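Local coordinates for protein neural-cadherin (Drosophila melanogaster, PDB 3UBF) that mediates calcium-dependent, preferentially homophilic adhesion between cells through a chain of extracellular cadherin repeats, three of which make up this fragment, at residues A[102-108]-A[129-135]; A[111-115]-A[200-204]. All coordinates share one frame; numbering follows the deposited sequence.

Contacts 1 and 2 are the two halves of one feature of the middle cadherin repeat: its first strand leaves one sheet of the sandwich and joins the other. In contact 1, strand 105-106 lies antiparallel against strand 126-133; a short run of chain later, in contact 2, strand 113-117 lies parallel against strand 201-207. Both are partly buried, contact 1 the more extensive, at 717 Å² against 384 Å². Contact 1 relies on backbone and amide bonds, with Tyr105 and Arg133 toward the surface and the zinc ligand Asp134; contact 2 combines a short backbone pairing with a water bridge and the buried Met113. They meet in the sandwich interior, where Met113 packs against Phe106 and Leu130.

Contact 1: residues A[102-108]-A[129-135]. With ZN (zinc ion), chain G.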
# COMPACT_ATOMS: atom_id res chain seq x y z
N GLU A 102 -9.82 -0.55 3.07
CA GLU A 102 -9.09 -1.53 2.26
C GLU A 102 -7.77 -1.85 2.98
O GLU A 102 -7.22 -0.99 3.70
CB GLU A 102 -8.84 -0.99 0.86
CG GLU A 102 -10.02 -1.10 -0.12
CD GLU A 102 -10.05 0.02 -1.17
OE1 GLU A 102 -9.43 1.08 -0.90
OE2 GLU A 102 -10.70 -0.14 -2.24
N PRO A 103 -7.23 -3.08 2.80
CA PRO A 103 -6.15 -3.55 3.67
C PRO A 103 -4.88 -2.73 3.52
O PRO A 103 -4.61 -2.24 2.42
CB PRO A 103 -5.90 -4.99 3.20
CG PRO A 103 -7.13 -5.37 2.44
CD PRO A 103 -7.58 -4.10 1.79
N PRO A 104 -4.09 -2.60 4.61
CA PRO A 104 -2.78 -1.98 4.49
C PRO A 104 -1.87 -2.78 3.57
O PRO A 104 -2.08 -3.97 3.33
CB PRO A 104 -2.24 -2.00 5.92
CG PRO A 104 -2.99 -3.08 6.60
CD PRO A 104 -4.34 -3.11 5.97
N TYR A 105 -0.86 -2.09 3.04
CA TYR A 105 0.15 -2.73 2.23
C TYR A 105 1.47 -2.11 2.61
O TYR A 105 1.52 -0.94 3.01
CB TYR A 105 -0.14 -2.53 0.74
CG TYR A 105 -0.46 -1.11 0.38
CD1 TYR A 105 0.52 -0.25 -0.10
CD2 TYR A 105 -1.75 -0.62 0.54
CE1 TYR A 105 0.24 1.05 -0.42
CE2 TYR A 105 -2.04 0.69 0.24
CZ TYR A 105 -1.05 1.52 -0.24
OH TYR A 105 -1.38 2.82 -0.55
N PHE A 106 2.54 -2.90 2.53
CA PHE A 106 3.87 -2.38 2.78
C PHE A 106 4.29 -1.42 1.68
O PHE A 106 4.08 -1.71 0.49
CB PHE A 106 4.86 -3.52 2.92
CG PHE A 106 4.71 -4.30 4.20
CD1 PHE A 106 4.19 -5.59 4.19
CD2 PHE A 106 5.07 -3.72 5.43
CE1 PHE A 106 4.04 -6.30 5.36
CE2 PHE A 106 4.92 -4.42 6.61
CZ PHE A 106 4.40 -5.71 6.59
N ILE A 107 4.81 -0.27 2.09
CA ILE A 107 5.41 0.70 1.18
C ILE A 107 6.94 0.67 1.16
O ILE A 107 7.57 1.38 0.38
CB ILE A 107 4.88 2.16 1.40
CG1 ILE A 107 5.27 2.70 2.76
CG2 ILE A 107 3.37 2.19 1.23
CD1 ILE A 107 4.91 4.17 2.98
N ASN A 108 7.55 -0.15 2.01
CA ASN A 108 8.99 -0.45 1.88
C ASN A 108 9.40 -0.76 0.44
O ASN A 108 8.80 -1.61 -0.22
CB ASN A 108 9.40 -1.60 2.78
CG ASN A 108 9.25 -1.27 4.24
OD1 ASN A 108 8.22 -1.59 4.85
ND2 ASN A 108 10.24 -0.60 4.81
N THR A 129 13.11 -0.39 9.12
CA THR A 129 11.86 0.17 9.58
C THR A 129 10.76 -0.29 8.64
O THR A 129 10.67 0.17 7.49
CB THR A 129 11.92 1.71 9.59
OG1 THR A 129 13.04 2.12 10.39
CG2 THR A 129 10.65 2.31 10.16
N LEU A 130 9.93 -1.21 9.12
CA LEU A 130 8.73 -1.60 8.39
C LEU A 130 7.81 -0.40 8.26
O LEU A 130 7.60 0.32 9.24
CB LEU A 130 8.00 -2.72 9.12
CG LEU A 130 8.80 -3.98 9.41
CD1 LEU A 130 7.99 -4.86 10.34
CD2 LEU A 130 9.19 -4.71 8.11
N GLN A 131 7.30 -0.17 7.05
CA GLN A 131 6.33 0.90 6.82
C GLN A 131 5.22 0.38 5.96
O GLN A 131 5.43 0.06 4.79
CB GLN A 131 6.97 2.11 6.13
CG GLN A 131 8.04 2.81 6.97
CD GLN A 131 9.07 3.55 6.11
OE1 GLN A 131 8.72 4.45 5.33
NE2 GLN A 131 10.34 3.14 6.23
N ALA A 132 4.04 0.25 6.56
CA ALA A 132 2.83 -0.06 5.82
C ALA A 132 1.93 1.18 5.78
O ALA A 132 2.03 2.07 6.62
CB ALA A 132 2.11 -1.21 6.47
N ARG A 133 1.06 1.22 4.78
CA ARG A 133 0.08 2.27 4.65
C ARG A 133 -1.29 1.64 4.63
O ARG A 133 -1.53 0.68 3.89
CB ARG A 133 0.32 3.03 3.35
CG ARG A 133 -0.67 4.12 3.04
CD ARG A 133 -0.39 4.70 1.65
NE ARG A 133 0.89 5.42 1.60
CZ ARG A 133 1.62 5.59 0.49
NH1 ARG A 133 2.76 6.27 0.55
NH2 ARG A 133 1.22 5.06 -0.66
N ASP A 134 -2.18 2.16 5.47
CA ASP A 134 -3.60 1.84 5.41
C ASP A 134 -4.24 2.94 4.58
O ASP A 134 -4.14 4.11 4.94
CB ASP A 134 -4.22 1.77 6.81
CG ASP A 134 -5.60 1.11 6.82
OD1 ASP A 134 -6.48 1.48 6.01
OD2 ASP A 134 -5.83 0.22 7.66
N PRO A 135 -4.86 2.57 3.44
CA PRO A 135 -5.55 3.59 2.63
C PRO A 135 -6.63 4.30 3.43
O PRO A 135 -7.01 5.42 3.07
CB PRO A 135 -6.15 2.79 1.46
CG PRO A 135 -6.05 1.35 1.85
CD PRO A 135 -4.86 1.25 2.79
ZN ZN G . -7.36 -0.48 7.70
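Beyond the end of strand 105-106, the side chain of Asn108 carries on the antiparallel pairing: OD1 accepts from Gln131 N at 2.8 Å in a nearly straight bond (172°), and ND2 gives to Thr129 O, also at 2.8 Å, with that oxygen in the amide plane. Gln131 NE2 reaches Thr129 O from the opposite face of the carbonyl, so two side-chain amides grip it. A leucine in place of Asn108 would probably leave Gln131 N without this acceptor and Thr129 O without one of its donors, fraying this end of the pairing. Backbone bonds continue from Ile107 N to Gln131 O (2.8 Å) and in both directions between Tyr105 and Arg133. With CG between the backbone N and carbonyl carbon (chi1 48°), the Tyr105 ring leans over Arg133 O, which meets one face, 3.5 Å from the ring plane. The Tyr105 ring and the Arg133 guanidinium stand 86° apart; Tyr105 OH lies at the guanidinium edge and takes a weak bond from Arg133 NH2, while Ile107 CG2 sits over the guanidinium centre. Asp134 binds zinc with His139 and Asp185; its OD1 accepts from Asp136 N. On the face opposite Tyr105 and Arg133 lie Phe106 and Ala132, and Leu130 packs on strands 113-117, 141-149 and 176-185.

Contact 2: residues A[111-115]-A[200-204]; sequences LPMQA and EERLS. With ZN (zinc ion), chain J.
Met113 lies across the Glu201 side chain at about a right angle, at the parallel pairing of first and last strands found in the Greek-key sandwich of cadherin repeats. The Met113 chain runs extended, its SD and CE both 4.1 Å from Glu201 CB, and passes into the interior among Phe106, Leu130, Phe128 and Val181. Nearer the backbone, Met113 CB rests on Arg202 O and on the Leu203 side chain. With CG anti to the Leu203 backbone N (chi1 169°), Leu203 sends CD1 against strand 113-117, 3.8 Å from Met113 CB and farther from Ala115 CB. Two backbone bonds fix the register: Ser204 N gives to Met113 O at 3.0 Å and almost straight (174°), and Ser204 O accepts from Ala115 N at 2.9 Å. Ser204 points to the opposite face of the sheet from Met113, where its OG bonds to Glu176 and Arg210; Glu176 also forms a salt bridge with Arg202. Toward the start of the pairing the strands are joined through water. A bend at chi2 (-66°) turns the Glu201 carboxylate to a water that accepts from Met113 N at 2.8 Å and donates to Glu201 OE1 at 2.6 Å and Arg202 O at 2.7 Å.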
# COMPACT_ATOMS: atom_id res chain seq x y z
N LEU A 111 11.21 -4.22 -2.90
CA LEU A 111 10.76 -5.51 -2.40
C LEU A 111 11.45 -6.57 -3.23
O LEU A 111 11.70 -6.35 -4.42
CB LEU A 111 9.23 -5.64 -2.50
CG LEU A 111 8.45 -4.74 -1.52
CD1 LEU A 111 6.96 -4.85 -1.79
CD2 LEU A 111 8.75 -5.04 -0.06
N PRO A 112 11.79 -7.72 -2.62
CA PRO A 112 11.56 -8.10 -1.21
C PRO A 112 12.39 -7.28 -0.23
O PRO A 112 13.45 -6.74 -0.59
CB PRO A 112 11.99 -9.57 -1.15
CG PRO A 112 11.99 -10.04 -2.57
CD PRO A 112 12.38 -8.84 -3.38
N MET A 113 11.90 -7.19 0.99
CA MET A 113 12.54 -6.46 2.06
C MET A 113 13.94 -6.96 2.35
O MET A 113 14.14 -8.14 2.66
CB MET A 113 11.68 -6.54 3.32
CG MET A 113 10.44 -5.67 3.28
SD MET A 113 9.34 -6.04 4.65
CE MET A 113 7.95 -5.01 4.19
N GLN A 114 14.91 -6.06 2.24
CA GLN A 114 16.31 -6.40 2.46
C GLN A 114 17.00 -5.39 3.35
O GLN A 114 16.81 -4.19 3.22
CB GLN A 114 17.04 -6.56 1.13
CG GLN A 114 16.63 -7.82 0.39
CD GLN A 114 17.39 -8.09 -0.88
OE1 GLN A 114 17.11 -9.09 -1.54
NE2 GLN A 114 18.33 -7.22 -1.25
N ALA A 115 17.79 -5.90 4.29
CA ALA A 115 18.59 -5.10 5.19
C ALA A 115 19.91 -5.82 5.39
O ALA A 115 20.09 -6.98 4.99
CB ALA A 115 17.88 -4.94 6.51
N GLU A 200 2.06 -11.35 4.68
CA GLU A 200 3.18 -11.70 5.53
C GLU A 200 4.41 -11.67 4.66
O GLU A 200 4.67 -12.62 3.91
CB GLU A 200 2.97 -13.08 6.14
CG GLU A 200 1.65 -13.17 6.87
CD GLU A 200 1.37 -14.53 7.43
OE1 GLU A 200 2.16 -15.46 7.19
OE2 GLU A 200 0.33 -14.67 8.13
N GLU A 201 5.15 -10.57 4.74
CA GLU A 201 6.33 -10.36 3.91
C GLU A 201 7.60 -10.90 4.54
O GLU A 201 7.74 -10.95 5.76
CB GLU A 201 6.53 -8.86 3.62
CG GLU A 201 5.77 -8.33 2.41
CD GLU A 201 6.23 -8.91 1.07
OE1 GLU A 201 7.25 -9.64 1.01
OE2 GLU A 201 5.55 -8.65 0.07
N ARG A 202 8.53 -11.27 3.68
CA ARG A 202 9.81 -11.80 4.10
C ARG A 202 10.87 -10.71 4.15
O ARG A 202 11.17 -10.08 3.14
CB ARG A 202 10.25 -12.90 3.15
CG ARG A 202 11.52 -13.58 3.55
CD ARG A 202 11.79 -14.63 2.54
NE ARG A 202 12.98 -15.43 2.83
CZ ARG A 202 14.22 -15.11 2.47
NH1 ARG A 202 14.47 -13.96 1.85
NH2 ARG A 202 15.21 -15.95 2.76
N LEU A 203 11.44 -10.53 5.34
CA LEU A 203 12.53 -9.60 5.57
C LEU A 203 13.82 -10.40 5.73
O LEU A 203 13.96 -11.26 6.63
CB LEU A 203 12.25 -8.70 6.77
CG LEU A 203 13.40 -7.84 7.33
CD1 LEU A 203 14.04 -6.96 6.26
CD2 LEU A 203 12.95 -7.00 8.50
N SER A 204 14.75 -10.10 4.83
CA SER A 204 16.05 -10.73 4.77
C SER A 204 17.09 -9.77 5.31
O SER A 204 17.28 -8.68 4.75
CB SER A 204 16.39 -11.09 3.32
OG SER A 204 17.80 -11.12 3.15
ZN ZN J . -0.48 -16.67 7.96
O HOH W 1 9.57 -8.62 1.53
O HOH W 2 -2.69 -16.80 6.82